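Local coordinates for uncharacterized protein yqbN (Bacillus subtilis, PDB 3KLU) that is of unknown function but belongs to the XkdN-like phage tail assembly chaperone family, so it probably assists assembly of a phage-like tail, at residues Ile49-Thr63 with Glu75-Thr89. Residues are numbered along the deposited sequence; the frame is centred on the assembly and turned at random.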
loop_
_atom_site.group_PDB
_atom_site.type_symbol
_atom_site.label_atom_id
_atom_site.label_comp_id
_atom_site.label_asym_id
_atom_site.label_seq_id
_atom_site.Cartn_x
_atom_site.Cartn_y
_atom_site.Cartn_z
ATOM N N ILE A 49 7.028 0.243 -1.017
ATOM C CA ILE A 49 7.554 1.565 -1.282
ATOM C C ILE A 49 9.014 1.528 -0.798
ATOM O O ILE A 49 9.506 0.483 -0.382
ATOM C CB ILE A 49 6.717 2.636 -0.561
ATOM C CG1 ILE A 49 6.689 2.361 0.944
ATOM C CG2 ILE A 49 5.298 2.595 -1.111
ATOM C CD1 ILE A 49 6.145 3.499 1.774
ATOM N N THR A 50 9.702 2.650 -0.841
ATOM C CA THR A 50 11.086 2.649 -0.451
ATOM C C THR A 50 11.273 2.883 1.028
ATOM O O THR A 50 10.359 3.347 1.758
ATOM C CB THR A 50 11.838 3.722 -1.213
ATOM O OG1 THR A 50 11.358 5.002 -0.796
ATOM C CG2 THR A 50 11.563 3.579 -2.725
ATOM N N THR A 51 12.464 2.546 1.479
ATOM C CA THR A 51 12.815 2.733 2.866
ATOM C C THR A 51 12.864 4.239 3.138
ATOM O O THR A 51 12.365 4.699 4.155
ATOM C CB THR A 51 14.168 2.047 3.135
ATOM O OG1 THR A 51 14.030 0.631 2.881
ATOM C CG2 THR A 51 14.638 2.332 4.565
ATOM N N ASP A 52 13.433 5.004 2.210
ATOM C CA ASP A 52 13.498 6.460 2.351
ATOM C C ASP A 52 12.073 6.997 2.558
ATOM O O ASP A 52 11.822 7.851 3.407
ATOM C CB ASP A 52 14.082 7.129 1.073
ATOM C CG ASP A 52 15.630 7.053 0.985
ATOM O OD1 ASP A 52 16.251 6.529 1.926
ATOM O OD2 ASP A 52 16.235 7.517 -0.025
ATOM N N ARG A 53 11.138 6.483 1.772
ATOM C CA ARG A 53 9.763 6.966 1.843
ATOM C C ARG A 53 9.049 6.621 3.130
ATOM O O ARG A 53 8.215 7.390 3.617
ATOM C CB ARG A 53 8.959 6.437 0.656
ATOM C CG ARG A 53 7.548 6.961 0.633
ATOM C CD ARG A 53 7.495 8.514 0.771
ATOM N NE ARG A 53 6.106 8.971 0.746
ATOM C CZ ARG A 53 5.678 10.193 1.067
ATOM N NH1 ARG A 53 6.518 11.151 1.461
ATOM N NH2 ARG A 53 4.380 10.463 0.978
ATOM N N ILE A 54 9.368 5.454 3.681
ATOM C CA ILE A 54 8.753 5.019 4.919
ATOM C C ILE A 54 9.276 5.960 6.009
ATOM O O ILE A 54 8.617 6.216 7.034
ATOM C CB ILE A 54 9.124 3.548 5.194
ATOM C CG1 ILE A 54 8.445 2.646 4.136
ATOM C CG2 ILE A 54 8.691 3.149 6.562
ATOM C CD1 ILE A 54 9.060 1.251 3.940
ATOM N N ASP A 55 10.470 6.496 5.772
ATOM C CA ASP A 55 11.054 7.415 6.727
ATOM C C ASP A 55 10.321 8.736 6.717
ATOM O O ASP A 55 9.937 9.222 7.765
ATOM C CB ASP A 55 12.528 7.639 6.432
ATOM C CG ASP A 55 13.393 6.497 6.922
ATOM O OD1 ASP A 55 13.044 5.898 7.965
ATOM O OD2 ASP A 55 14.425 6.209 6.278
ATOM N N GLU A 56 10.120 9.331 5.550
ATOM C CA GLU A 56 9.400 10.590 5.550
ATOM C C GLU A 56 8.001 10.394 6.129
ATOM O O GLU A 56 7.439 11.312 6.714
ATOM C CB GLU A 56 9.232 11.163 4.161
ATOM C CG GLU A 56 10.241 10.768 3.152
ATOM C CD GLU A 56 9.851 11.343 1.820
ATOM O OE1 GLU A 56 10.156 10.745 0.764
ATOM O OE2 GLU A 56 9.226 12.419 1.834
ATOM N N LEU A 57 7.420 9.214 5.959
ATOM C CA LEU A 57 6.094 9.013 6.512
ATOM C C LEU A 57 6.135 8.977 8.025
ATOM O O LEU A 57 5.226 9.489 8.691
ATOM C CB LEU A 57 5.449 7.722 5.982
ATOM C CG LEU A 57 4.985 7.900 4.536
ATOM C CD1 LEU A 57 4.559 6.558 3.921
ATOM C CD2 LEU A 57 3.848 8.954 4.518
ATOM N N GLU A 58 7.177 8.375 8.580
ATOM C CA GLU A 58 7.247 8.299 10.032
ATOM C C GLU A 58 7.350 9.698 10.586
ATOM O O GLU A 58 6.604 10.070 11.487
ATOM C CB GLU A 58 8.446 7.492 10.491
ATOM C CG GLU A 58 8.249 6.988 11.890
ATOM C CD GLU A 58 9.545 6.652 12.567
ATOM O OE1 GLU A 58 10.398 5.989 11.934
ATOM O OE2 GLU A 58 9.704 7.045 13.741
ATOM N N LYS A 59 8.291 10.456 10.035
ATOM C CA LYS A 59 8.517 11.844 10.413
ATOM C C LYS A 59 7.180 12.582 10.353
ATOM O O LYS A 59 6.738 13.200 11.323
ATOM C CB LYS A 59 9.522 12.451 9.434
ATOM C CG LYS A 59 9.463 13.953 9.276
ATOM C CD LYS A 59 10.466 14.394 8.216
ATOM C CE LYS A 59 10.278 15.855 7.798
ATOM N NZ LYS A 59 8.972 16.123 7.118
ATOM N N GLU A 60 6.549 12.481 9.191
ATOM C CA GLU A 60 5.252 13.073 8.897
ATOM C C GLU A 60 4.158 12.724 9.920
ATOM O O GLU A 60 3.190 13.466 10.057
ATOM C CB GLU A 60 4.832 12.590 7.515
ATOM C CG GLU A 60 3.937 13.496 6.709
ATOM C CD GLU A 60 4.105 13.243 5.212
ATOM O OE1 GLU A 60 5.209 13.521 4.688
ATOM O OE2 GLU A 60 3.151 12.760 4.559
ATOM N N ASN A 61 4.303 11.607 10.631
ATOM C CA ASN A 61 3.296 11.204 11.619
ATOM C C ASN A 61 3.798 11.106 13.046
ATOM O O ASN A 61 3.282 10.334 13.863
ATOM C CB ASN A 61 2.645 9.885 11.202
ATOM C CG ASN A 61 1.780 10.050 9.973
ATOM O OD1 ASN A 61 0.588 10.295 10.077
ATOM N ND2 ASN A 61 2.390 9.952 8.795
ATOM N N THR A 62 4.815 11.902 13.340
ATOM C CA THR A 62 5.393 11.942 14.669
ATOM C C THR A 62 5.375 13.376 15.183
ATOM O O THR A 62 5.450 14.336 14.405
ATOM C CB THR A 62 6.835 11.421 14.662
ATOM O OG1 THR A 62 7.319 11.374 13.320
ATOM C CG2 THR A 62 6.901 10.041 15.262
ATOM N N THR A 63 5.264 13.508 16.500
ATOM C CA THR A 63 5.221 14.805 17.163
ATOM C C THR A 63 5.396 14.620 18.664
ATOM O O THR A 63 6.146 13.750 19.102
ATOM C CB THR A 63 3.876 15.534 16.888
ATOM O OG1 THR A 63 2.811 14.575 16.853
ATOM C CG2 THR A 63 3.927 16.298 15.561
ATOM N N GLU A 75 6.303 11.427 19.717
ATOM C CA GLU A 75 4.909 11.010 19.613
ATOM C C GLU A 75 4.467 10.688 18.176
ATOM O O GLU A 75 4.245 11.584 17.363
ATOM C CB GLU A 75 4.014 12.093 20.209
ATOM C CG GLU A 75 2.532 11.811 20.092
ATOM C CD GLU A 75 2.210 10.338 20.244
ATOM O OE1 GLU A 75 2.800 9.682 21.132
ATOM O OE2 GLU A 75 1.358 9.844 19.473
ATOM N N LEU A 76 4.320 9.397 17.881
ATOM C CA LEU A 76 3.921 8.936 16.547
ATOM C C LEU A 76 2.522 8.345 16.427
ATOM O O LEU A 76 2.144 7.445 17.178
ATOM C CB LEU A 76 4.902 7.874 16.034
ATOM C CG LEU A 76 4.502 7.107 14.757
ATOM C CD1 LEU A 76 5.092 7.791 13.511
ATOM C CD2 LEU A 76 5.003 5.680 14.857
ATOM N N ASP A 77 1.778 8.842 15.445
ATOM C CA ASP A 77 0.440 8.357 15.140
ATOM C C ASP A 77 0.652 7.103 14.285
ATOM O O ASP A 77 0.703 7.190 13.058
ATOM C CB ASP A 77 -0.305 9.397 14.312
ATOM C CG ASP A 77 -1.777 9.072 14.153
ATOM O OD1 ASP A 77 -2.155 7.878 14.179
ATOM O OD2 ASP A 77 -2.557 10.020 13.985
ATOM N N SER A 78 0.777 5.950 14.929
ATOM C CA SER A 78 1.027 4.703 14.213
ATOM C C SER A 78 -0.086 4.360 13.255
ATOM O O SER A 78 0.146 4.052 12.094
ATOM C CB SER A 78 1.186 3.535 15.194
ATOM O OG SER A 78 2.002 3.878 16.294
ATOM N N GLN A 79 -1.295 4.379 13.786
ATOM C CA GLN A 79 -2.499 4.069 13.047
ATOM C C GLN A 79 -2.447 4.749 11.683
ATOM O O GLN A 79 -2.598 4.125 10.633
ATOM C CB GLN A 79 -3.703 4.601 13.832
ATOM C CG GLN A 79 -5.019 3.873 13.591
ATOM C CD GLN A 79 -5.172 2.643 14.476
ATOM O OE1 GLN A 79 -4.349 1.721 14.430
ATOM N NE2 GLN A 79 -6.225 2.626 15.291
ATOM N N ARG A 80 -2.235 6.052 11.747
ATOM C CA ARG A 80 -2.178 6.910 10.600
ATOM C C ARG A 80 -0.969 6.608 9.729
ATOM O O ARG A 80 -1.049 6.591 8.508
ATOM C CB ARG A 80 -2.110 8.331 11.092
ATOM C CG ARG A 80 -2.154 9.320 10.024
ATOM C CD ARG A 80 -3.547 9.452 9.540
ATOM N NE ARG A 80 -3.569 10.319 8.376
ATOM C CZ ARG A 80 -4.648 10.555 7.648
ATOM N NH1 ARG A 80 -5.800 9.984 7.981
ATOM N NH2 ARG A 80 -4.559 11.345 6.583
ATOM N N PHE A 81 0.163 6.405 10.389
ATOM C CA PHE A 81 1.436 6.079 9.755
ATOM C C PHE A 81 1.291 4.828 8.898
ATOM O O PHE A 81 1.612 4.837 7.711
ATOM C CB PHE A 81 2.470 5.854 10.858
ATOM C CG PHE A 81 3.768 5.281 10.389
ATOM C CD1 PHE A 81 4.467 5.866 9.353
ATOM C CD2 PHE A 81 4.321 4.181 11.043
ATOM C CE1 PHE A 81 5.709 5.374 8.967
ATOM C CE2 PHE A 81 5.565 3.672 10.670
ATOM C CZ PHE A 81 6.268 4.274 9.622
ATOM N N TYR A 82 0.779 3.761 9.490
ATOM C CA TYR A 82 0.619 2.521 8.757
ATOM C C TYR A 82 -0.384 2.621 7.619
ATOM O O TYR A 82 -0.192 2.058 6.542
ATOM C CB TYR A 82 0.231 1.406 9.727
ATOM C CG TYR A 82 1.331 1.126 10.704
ATOM C CD1 TYR A 82 2.648 1.120 10.274
ATOM C CD2 TYR A 82 1.072 0.866 12.054
ATOM C CE1 TYR A 82 3.697 0.863 11.147
ATOM C CE2 TYR A 82 2.125 0.603 12.952
ATOM C CZ TYR A 82 3.441 0.605 12.474
ATOM O OH TYR A 82 4.527 0.346 13.288
ATOM N N ALA A 83 -1.451 3.365 7.865
ATOM C CA ALA A 83 -2.486 3.521 6.868
ATOM C C ALA A 83 -1.880 4.221 5.657
ATOM O O ALA A 83 -2.110 3.813 4.508
ATOM C CB ALA A 83 -3.671 4.332 7.443
ATOM N N ARG A 84 -1.112 5.276 5.909
ATOM C CA ARG A 84 -0.501 6.002 4.814
ATOM C C ARG A 84 0.423 5.047 4.059
ATOM O O ARG A 84 0.477 5.079 2.844
ATOM C CB ARG A 84 0.309 7.193 5.329
ATOM C CG ARG A 84 -0.332 8.021 6.417
ATOM C CD ARG A 84 -1.124 9.197 5.901
ATOM N NE ARG A 84 -0.450 9.917 4.819
ATOM C CZ ARG A 84 0.610 10.704 4.958
ATOM N NH1 ARG A 84 1.163 10.899 6.151
ATOM N NH2 ARG A 84 1.109 11.321 3.889
ATOM N N ILE A 85 1.147 4.181 4.766
ATOM C CA ILE A 85 2.048 3.238 4.088
ATOM C C ILE A 85 1.252 2.338 3.125
ATOM O O ILE A 85 1.661 2.109 1.942
ATOM C CB ILE A 85 2.790 2.319 5.104
ATOM C CG1 ILE A 85 3.711 3.140 6.010
ATOM C CG2 ILE A 85 3.582 1.267 4.349
ATOM C CD1 ILE A 85 4.469 2.312 7.080
ATOM N N ALA A 86 0.126 1.825 3.641
ATOM C CA ALA A 86 -0.761 0.949 2.880
ATOM C C ALA A 86 -1.295 1.658 1.636
ATOM O O ALA A 86 -1.270 1.094 0.525
ATOM C CB ALA A 86 -1.944 0.472 3.774
ATOM N N VAL A 87 -1.785 2.888 1.817
ATOM C CA VAL A 87 -2.287 3.646 0.681
ATOM C C VAL A 87 -1.218 3.694 -0.421
ATOM O O VAL A 87 -1.500 3.381 -1.559
ATOM C CB VAL A 87 -2.687 5.092 1.118
ATOM C CG1 VAL A 87 -2.814 6.041 -0.128
ATOM C CG2 VAL A 87 -4.048 5.044 1.827
ATOM N N GLU A 88 0.018 4.046 -0.064
ATOM C CA GLU A 88 1.102 4.157 -1.051
ATOM C C GLU A 88 1.676 2.796 -1.561
ATOM O O GLU A 88 2.181 2.672 -2.685
ATOM C CB GLU A 88 2.177 5.074 -0.473
ATOM C CG GLU A 88 1.666 6.511 -0.384
ATOM C CD GLU A 88 2.672 7.482 0.247
ATOM O OE1 GLU A 88 3.899 7.214 0.212
ATOM O OE2 GLU A 88 2.240 8.533 0.770
ATOM N N THR A 89 1.549 1.763 -0.749
ATOM C CA THR A 89 1.981 0.443 -1.182
ATOM C C THR A 89 0.919 -0.151 -2.127
ATOM O O THR A 89 1.169 -1.122 -2.833
ATOM C CB THR A 89 2.110 -0.443 0.038
ATOM O OG1 THR A 89 3.101 0.133 0.884
ATOM C CG2 THR A 89 2.445 -1.877 -0.323
#
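Leu-57 is the knob of this helical hairpin and sits among Phe-81, Arg-84, Ile-85 and Glu-88. Helices 51-60 and 78-89 run antiparallel at 148°, their axes 9.3 Å apart. The packing is tight here. Leu-57 CB meets the edge of the Phe-81 ring, 3.8 Å from CE1. One face of that ring carries Glu-58 CG and the opposite face Ile-85 CD1. Leu-57 CD2 lies over one face of the Arg-84 guanidinium, and Ile-54 CG2 approaches Phe-81 CZ at 4.1 Å. Ala-83 and Ala-86 of helix 78-89 touch helix 120-133.

The more open flank is polar. Arg-53 grips Glu-88 side-on: NE reaches OE1 at 2.9 Å, nearly straight at 168°, and NH2 reaches OE2 at 2.9 Å. The guanidinium and carboxylate planes are almost coplanar. With CG anti to the backbone N (chi1 -177°) and a bend at chi2, Arg-53 sets its guanidinium edge against the carboxylate. Glu-56 bonds weakly to Arg-53 NH1, and Lys-96 is a second partner of Glu-88. Arg-84 NH2 meets Glu-60 OE2 at 2.6 Å, in the guanidinium plane.

At the end where the helices are joined, Asn-61 O accepts from Asp-77 N at 2.6 Å, while Asn-61 ND2 bonds back to Leu-57 O. Thr-63 and Glu-75 are poorly ordered, next to the unmodelled residues 64-74.

The chemistry implies a hairpin with an apolar seam and a charged border. Acids and bases pair across that border, Arg-53 with Glu-88 and Glu-60 with Arg-84, so charge is probably balanced between the two helices there.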